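Local coordinates for alkylpurine DNA glycosylase AlkC (Pseudomonas fluorescens, PDB 5VHV), which excises alkylated purine bases from damaged DNA, working as a base excision repair glycosylase that does not flip the damaged nucleotide out, at residues 46-58 with 83-95. Sequence-based numbering, arbitrary orientation.
With nucleotides of chain D.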
loop_
_atom_site.group_PDB
_atom_site.type_symbol
_atom_site.label_atom_id
_atom_site.label_comp_id
_atom_site.label_asym_id
_atom_site.label_seq_id
_atom_site.Cartn_x
_atom_site.Cartn_y
_atom_site.Cartn_z
ATOM N N VAL A 46 -11.547 6.796 -12.529
ATOM C CA VAL A 46 -10.495 6.083 -13.249
ATOM C C VAL A 46 -10.760 4.573 -13.269
ATOM O O VAL A 46 -10.599 3.917 -14.307
ATOM C CB VAL A 46 -9.107 6.425 -12.677
ATOM C CG1 VAL A 46 -8.915 5.862 -11.273
ATOM C CG2 VAL A 46 -8.037 5.881 -13.604
ATOM N N MET A 47 -11.189 3.989 -12.153
ATOM C CA MET A 47 -11.407 2.546 -12.180
ATOM C C MET A 47 -12.715 2.160 -12.883
ATOM O O MET A 47 -12.805 1.049 -13.418
ATOM C CB MET A 47 -11.371 1.965 -10.770
ATOM C CG MET A 47 -9.963 2.045 -10.094
ATOM S SD MET A 47 -8.668 1.160 -11.027
ATOM C CE MET A 47 -8.866 -0.466 -10.367
ATOM N N GLN A 48 -13.701 3.058 -12.924
ATOM C CA GLN A 48 -14.866 2.845 -13.778
ATOM C C GLN A 48 -14.480 2.858 -15.254
ATOM O O GLN A 48 -15.027 2.084 -16.053
ATOM C CB GLN A 48 -15.913 3.916 -13.511
ATOM C CG GLN A 48 -16.674 3.781 -12.213
ATOM C CD GLN A 48 -17.657 4.925 -12.043
ATOM O OE1 GLN A 48 -17.266 6.091 -11.951
ATOM N NE2 GLN A 48 -18.950 4.608 -12.038
ATOM N N ARG A 49 -13.550 3.743 -15.641
ATOM C CA ARG A 49 -13.115 3.803 -17.035
ATOM C C ARG A 49 -12.341 2.552 -17.408
ATOM O O ARG A 49 -12.521 2.002 -18.499
ATOM C CB ARG A 49 -12.244 5.055 -17.282
ATOM C CG ARG A 49 -13.002 6.372 -17.094
ATOM C CD ARG A 49 -12.125 7.602 -17.280
ATOM N NE ARG A 49 -12.877 8.810 -16.953
ATOM C CZ ARG A 49 -12.695 10.002 -17.506
ATOM N NH1 ARG A 49 -11.765 10.197 -18.430
ATOM N NH2 ARG A 49 -13.429 11.016 -17.106
ATOM N N MET A 50 -11.468 2.096 -16.510
ATOM C CA MET A 50 -10.717 0.870 -16.735
ATOM C C MET A 50 -11.661 -0.298 -16.986
ATOM O O MET A 50 -11.511 -1.039 -17.971
ATOM C CB MET A 50 -9.819 0.595 -15.521
ATOM C CG MET A 50 -8.933 -0.635 -15.651
ATOM S SD MET A 50 -9.766 -2.159 -15.241
ATOM C CE MET A 50 -9.904 -2.067 -13.459
ATOM N N ALA A 51 -12.675 -0.443 -16.133
ATOM C CA ALA A 51 -13.643 -1.520 -16.322
ATOM C C ALA A 51 -14.430 -1.326 -17.610
ATOM O O ALA A 51 -14.738 -2.298 -18.317
ATOM C CB ALA A 51 -14.602 -1.600 -15.131
ATOM N N ARG A 52 -14.788 -0.082 -17.910
ATOM C CA ARG A 52 -15.577 0.211 -19.104
ATOM C C ARG A 52 -14.867 -0.252 -20.376
ATOM O O ARG A 52 -15.508 -0.799 -21.277
ATOM C CB ARG A 52 -15.893 1.698 -19.168
ATOM C CG ARG A 52 -16.608 2.164 -20.469
ATOM C CD ARG A 52 -18.034 1.626 -20.603
ATOM N NE ARG A 52 -18.973 2.253 -19.670
ATOM C CZ ARG A 52 -19.518 3.448 -19.829
ATOM N NH1 ARG A 52 -19.206 4.176 -20.894
ATOM N NH2 ARG A 52 -20.362 3.930 -18.925
ATOM N N VAL A 53 -13.540 -0.096 -20.454
ATOM C CA VAL A 53 -12.827 -0.530 -21.657
ATOM C C VAL A 53 -13.021 -2.029 -21.879
ATOM O O VAL A 53 -13.270 -2.487 -22.996
ATOM C CB VAL A 53 -11.334 -0.167 -21.568
ATOM C CG1 VAL A 53 -10.560 -0.829 -22.696
ATOM C CG2 VAL A 53 -11.150 1.356 -21.609
ATOM N N SER A 54 -12.884 -2.816 -20.818
ATOM C CA SER A 54 -13.084 -4.258 -20.914
ATOM C C SER A 54 -14.507 -4.599 -21.338
ATOM O O SER A 54 -14.723 -5.451 -22.216
ATOM C CB SER A 54 -12.745 -4.907 -19.565
ATOM O OG SER A 54 -13.218 -6.232 -19.466
ATOM N N GLU A 55 -15.497 -3.935 -20.737
ATOM C CA GLU A 55 -16.889 -4.173 -21.091
ATOM C C GLU A 55 -17.157 -3.807 -22.543
ATOM O O GLU A 55 -17.931 -4.478 -23.234
ATOM C CB GLU A 55 -17.811 -3.360 -20.187
ATOM C CG GLU A 55 -17.683 -3.729 -18.732
ATOM C CD GLU A 55 -18.349 -2.725 -17.814
ATOM O OE1 GLU A 55 -18.967 -1.778 -18.337
ATOM O OE2 GLU A 55 -18.277 -2.897 -16.572
ATOM N N SER A 56 -16.574 -2.703 -22.999
ATOM C CA SER A 56 -16.810 -2.260 -24.364
ATOM C C SER A 56 -16.221 -3.242 -25.355
ATOM O O SER A 56 -16.839 -3.536 -26.389
ATOM C CB SER A 56 -16.211 -0.873 -24.579
ATOM O OG SER A 56 -16.769 0.060 -23.668
ATOM N N LEU A 57 -15.032 -3.763 -25.055
ATOM C CA LEU A 57 -14.457 -4.796 -25.908
ATOM C C LEU A 57 -15.373 -6.009 -25.959
ATOM O O LEU A 57 -15.678 -6.528 -27.038
ATOM C CB LEU A 57 -13.066 -5.190 -25.412
ATOM C CG LEU A 57 -11.989 -4.121 -25.595
ATOM C CD1 LEU A 57 -10.760 -4.499 -24.788
ATOM C CD2 LEU A 57 -11.651 -3.917 -27.055
ATOM N N HIS A 58 -15.841 -6.469 -24.795
ATOM C CA HIS A 58 -16.720 -7.634 -24.780
ATOM C C HIS A 58 -18.008 -7.383 -25.551
ATOM O O HIS A 58 -18.556 -8.308 -26.174
ATOM C CB HIS A 58 -17.045 -8.044 -23.343
ATOM C CG HIS A 58 -17.679 -9.388 -23.255
ATOM N ND1 HIS A 58 -19.041 -9.583 -23.367
ATOM C CD2 HIS A 58 -17.126 -10.616 -23.124
ATOM C CE1 HIS A 58 -19.295 -10.881 -23.286
ATOM N NE2 HIS A 58 -18.153 -11.526 -23.140
ATOM N N PHE A 83 -0.619 1.223 -16.385
ATOM C CA PHE A 83 -1.877 1.419 -15.671
ATOM C C PHE A 83 -3.068 1.145 -16.583
ATOM O O PHE A 83 -4.022 0.469 -16.185
ATOM C CB PHE A 83 -1.926 2.841 -15.116
ATOM C CG PHE A 83 -3.115 3.093 -14.256
ATOM C CD1 PHE A 83 -3.067 2.837 -12.900
ATOM C CD2 PHE A 83 -4.300 3.544 -14.808
ATOM C CE1 PHE A 83 -4.193 3.050 -12.098
ATOM C CE2 PHE A 83 -5.415 3.760 -14.015
ATOM C CZ PHE A 83 -5.353 3.513 -12.657
ATOM N N VAL A 84 -3.023 1.632 -17.825
ATOM C CA VAL A 84 -4.106 1.352 -18.766
ATOM C C VAL A 84 -4.274 -0.151 -18.958
ATOM O O VAL A 84 -5.396 -0.651 -19.108
ATOM C CB VAL A 84 -3.855 2.071 -20.102
ATOM C CG1 VAL A 84 -4.756 1.513 -21.215
ATOM C CG2 VAL A 84 -4.102 3.557 -19.931
ATOM N N SER A 85 -3.169 -0.898 -18.937
ATOM C CA SER A 85 -3.203 -2.336 -19.164
ATOM C C SER A 85 -3.962 -3.104 -18.087
ATOM O O SER A 85 -4.214 -4.303 -18.271
ATOM C CB SER A 85 -1.775 -2.870 -19.277
ATOM O OG SER A 85 -1.109 -2.202 -20.355
ATOM N N LEU A 86 -4.346 -2.462 -16.984
ATOM C CA LEU A 86 -5.211 -3.122 -16.002
ATOM C C LEU A 86 -6.510 -3.655 -16.604
ATOM O O LEU A 86 -7.102 -4.578 -16.026
ATOM C CB LEU A 86 -5.569 -2.165 -14.857
ATOM C CG LEU A 86 -4.445 -1.735 -13.925
ATOM C CD1 LEU A 86 -4.890 -0.588 -13.011
ATOM C CD2 LEU A 86 -3.951 -2.898 -13.114
ATOM N N PHE A 87 -6.983 -3.120 -17.737
ATOM C CA PHE A 87 -8.235 -3.654 -18.264
ATOM C C PHE A 87 -8.072 -5.068 -18.801
ATOM O O PHE A 87 -9.061 -5.801 -18.888
ATOM C CB PHE A 87 -8.859 -2.732 -19.320
ATOM C CG PHE A 87 -8.192 -2.752 -20.684
ATOM C CD1 PHE A 87 -8.442 -3.781 -21.581
ATOM C CD2 PHE A 87 -7.380 -1.706 -21.079
ATOM C CE1 PHE A 87 -7.841 -3.793 -22.835
ATOM C CE2 PHE A 87 -6.784 -1.692 -22.326
ATOM C CZ PHE A 87 -7.014 -2.744 -23.220
ATOM N N LEU A 88 -6.843 -5.502 -19.086
ATOM C CA LEU A 88 -6.663 -6.862 -19.587
ATOM C C LEU A 88 -6.942 -7.889 -18.499
ATOM O O LEU A 88 -7.783 -8.772 -18.711
ATOM C CB LEU A 88 -5.261 -7.012 -20.188
ATOM C CG LEU A 88 -5.003 -6.089 -21.373
ATOM C CD1 LEU A 88 -3.493 -6.018 -21.626
ATOM C CD2 LEU A 88 -5.764 -6.608 -22.576
ATOM N N PRO A 89 -6.308 -7.841 -17.330
ATOM C CA PRO A 89 -6.747 -8.750 -16.255
ATOM C C PRO A 89 -8.203 -8.564 -15.873
ATOM O O PRO A 89 -8.881 -9.544 -15.531
ATOM C CB PRO A 89 -5.790 -8.419 -15.091
ATOM C CG PRO A 89 -5.062 -7.206 -15.498
ATOM C CD PRO A 89 -5.094 -7.083 -16.965
ATOM N N HIS A 90 -8.735 -7.345 -15.965
ATOM C CA HIS A 90 -10.144 -7.154 -15.661
ATOM C C HIS A 90 -11.029 -7.976 -16.592
ATOM O O HIS A 90 -12.021 -8.571 -16.150
ATOM C CB HIS A 90 -10.537 -5.684 -15.753
ATOM C CG HIS A 90 -11.934 -5.427 -15.284
ATOM N ND1 HIS A 90 -12.281 -5.387 -13.947
ATOM C CD2 HIS A 90 -13.088 -5.270 -15.977
ATOM C CE1 HIS A 90 -13.588 -5.185 -13.843
ATOM N NE2 HIS A 90 -14.097 -5.107 -15.063
ATOM N N TYR A 91 -10.682 -8.016 -17.882
ATOM C CA TYR A 91 -11.445 -8.818 -18.830
ATOM C C TYR A 91 -11.447 -10.285 -18.405
ATOM O O TYR A 91 -12.479 -10.960 -18.447
ATOM C CB TYR A 91 -10.853 -8.622 -20.239
ATOM C CG TYR A 91 -11.602 -9.370 -21.310
ATOM C CD1 TYR A 91 -11.387 -10.717 -21.483
ATOM C CD2 TYR A 91 -12.527 -8.730 -22.148
ATOM C CE1 TYR A 91 -12.074 -11.433 -22.417
ATOM C CE2 TYR A 91 -13.226 -9.451 -23.094
ATOM C CZ TYR A 91 -12.985 -10.801 -23.223
ATOM O OH TYR A 91 -13.667 -11.566 -24.140
ATOM N N VAL A 92 -10.305 -10.782 -17.936
ATOM C CA VAL A 92 -10.213 -12.176 -17.507
ATOM C C VAL A 92 -11.109 -12.430 -16.294
ATOM O O VAL A 92 -11.802 -13.451 -16.208
ATOM C CB VAL A 92 -8.738 -12.524 -17.208
ATOM C CG1 VAL A 92 -8.633 -13.884 -16.545
ATOM C CG2 VAL A 92 -7.910 -12.453 -18.470
ATOM N N ALA A 93 -11.050 -11.545 -15.299
ATOM C CA ALA A 93 -11.893 -11.724 -14.115
ATOM C C ALA A 93 -13.376 -11.631 -14.452
ATOM O O ALA A 93 -14.201 -12.321 -13.836
ATOM C CB ALA A 93 -11.533 -10.690 -13.061
ATOM N N SER A 94 -13.728 -10.798 -15.436
ATOM C CA SER A 94 -15.125 -10.598 -15.801
ATOM C C SER A 94 -15.688 -11.795 -16.553
ATOM O O SER A 94 -16.811 -12.235 -16.277
ATOM C CB SER A 94 -15.275 -9.333 -16.652
ATOM O OG SER A 94 -14.944 -8.144 -15.923
ATOM N N TYR A 95 -14.944 -12.315 -17.535
ATOM C CA TYR A 95 -15.491 -13.250 -18.509
ATOM C C TYR A 95 -14.857 -14.635 -18.451
ATOM O O TYR A 95 -15.297 -15.533 -19.188
ATOM C CB TYR A 95 -15.359 -12.655 -19.926
ATOM C CG TYR A 95 -15.921 -11.243 -19.960
ATOM C CD1 TYR A 95 -17.265 -11.007 -19.669
ATOM C CD2 TYR A 95 -15.113 -10.164 -20.218
ATOM C CE1 TYR A 95 -17.782 -9.702 -19.654
ATOM C CE2 TYR A 95 -15.618 -8.856 -20.216
ATOM C CZ TYR A 95 -16.949 -8.636 -19.924
ATOM O OH TYR A 95 -17.397 -7.339 -19.908
ATOM P P DG D 8 -11.872 5.729 -8.144
ATOM O OP1 DG D 8 -12.052 4.874 -9.334
ATOM O OP2 DG D 8 -12.807 6.833 -7.825
ATOM O "O5'" DG D 8 -11.816 4.840 -6.822
ATOM C "C5'" DG D 8 -10.933 3.754 -6.773
ATOM C "C4'" DG D 8 -10.885 3.195 -5.379
ATOM O "O4'" DG D 8 -10.292 4.169 -4.495
ATOM C "C3'" DG D 8 -12.268 2.870 -4.780
ATOM O "O3'" DG D 8 -12.330 1.511 -4.521
ATOM C "C2'" DG D 8 -12.341 3.734 -3.518
ATOM C "C1'" DG D 8 -10.880 4.002 -3.231
ATOM N N9 DG D 8 -10.615 5.175 -2.414
ATOM C C8 DG D 8 -10.988 6.490 -2.655
ATOM N N7 DG D 8 -10.588 7.317 -1.726
ATOM C C5 DG D 8 -9.920 6.488 -0.803
ATOM C C6 DG D 8 -9.279 6.812 0.413
ATOM O O6 DG D 8 -9.175 7.922 0.957
ATOM N N1 DG D 8 -8.742 5.677 1.028
ATOM C C2 DG D 8 -8.812 4.404 0.521
ATOM N N2 DG D 8 -8.228 3.452 1.232
ATOM N N3 DG D 8 -9.412 4.088 -0.624
ATOM C C4 DG D 8 -9.933 5.180 -1.224
ATOM P P DT D 7 -8.719 11.269 -9.651
ATOM O OP1 DT D 7 -8.913 10.900 -11.057
ATOM O OP2 DT D 7 -9.576 12.354 -9.080
ATOM O "O5'" DT D 7 -8.809 10.064 -8.662
ATOM C "C5'" DT D 7 -8.186 8.862 -9.010
ATOM C "C4'" DT D 7 -8.503 7.794 -7.997
ATOM O "O4'" DT D 7 -7.888 8.135 -6.733
ATOM C "C3'" DT D 7 -9.994 7.574 -7.700
ATOM O "O3'" DT D 7 -10.381 6.308 -8.263
ATOM C "C2'" DT D 7 -10.085 7.625 -6.150
ATOM C "C1'" DT D 7 -8.626 7.531 -5.704
ATOM N N1 DT D 7 -8.312 8.225 -4.457
ATOM C C2 DT D 7 -7.711 7.531 -3.427
ATOM O O2 DT D 7 -7.431 6.337 -3.486
ATOM N N3 DT D 7 -7.400 8.289 -2.327
ATOM C C4 DT D 7 -7.654 9.626 -2.146
ATOM O O4 DT D 7 -7.366 10.209 -1.106
ATOM C C5 DT D 7 -8.281 10.298 -3.263
ATOM C C7 DT D 7 -8.598 11.759 -3.181
ATOM C C6 DT D 7 -8.576 9.573 -4.356
HETATM O O HOH W 1 -15.473 -6.301 -17.991
HETATM O O HOH W 2 -16.910 -4.674 -15.184
HETATM O O HOH W 3 -15.746 -13.694 -23.582
#
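Two helices of the N-terminal, all-helical DNA-binding part of the chain, 46-58 and 87-95, cross here at 62° with their axes 8.4 Å apart, and M50, S54, F87 and H90 fill the crossing. F87 is a knob among M50, V53, S54 and L57: V53 CG1 sits squarely over its ring centre, 3.6 Å from the centroid, while L57 CD1 reaches CE1. CG of F87 lies between its own backbone N and carbonyl carbon (chi1 75°), which brings one ring face against V53 CG1. In return S54 is a knob in the hole formed by H90, Y91, S94 and Y95; its OG comes within 3.2 Å of Y91 CA, and a water joins that OG to S94 OG and Y95 OH. Beside it, the bent chain of M50 lays SD 3.6 Å from H90 CB, and A51 CA makes a CH-pi contact over one face of the H90 ring; a second water links H90 NE2 to E55 OE2. Toward the C-terminal ends of both segments the H58 ring stacks face to face on Y95, centroids 3.8 Å apart and planes 18° from parallel, with S94 CB on the opposite face of the tyrosine. Replacing Y95 by an alanine would probably leave H58 without its stacking partner and the water at S54 and S94 without the hydroxyl that is its third partner. At the N-terminal ends V46 CG2 meets the edge of the F83 ring, and M47 N, in the first turn of helix 46-58, donates to OP1 of DG8 of chain D at 3.1 Å. The helix that packs on 83-95 thus also contacts the DNA backbone, consistent with the DNA-binding helical-repeat fold of the DNA alkylation repair family.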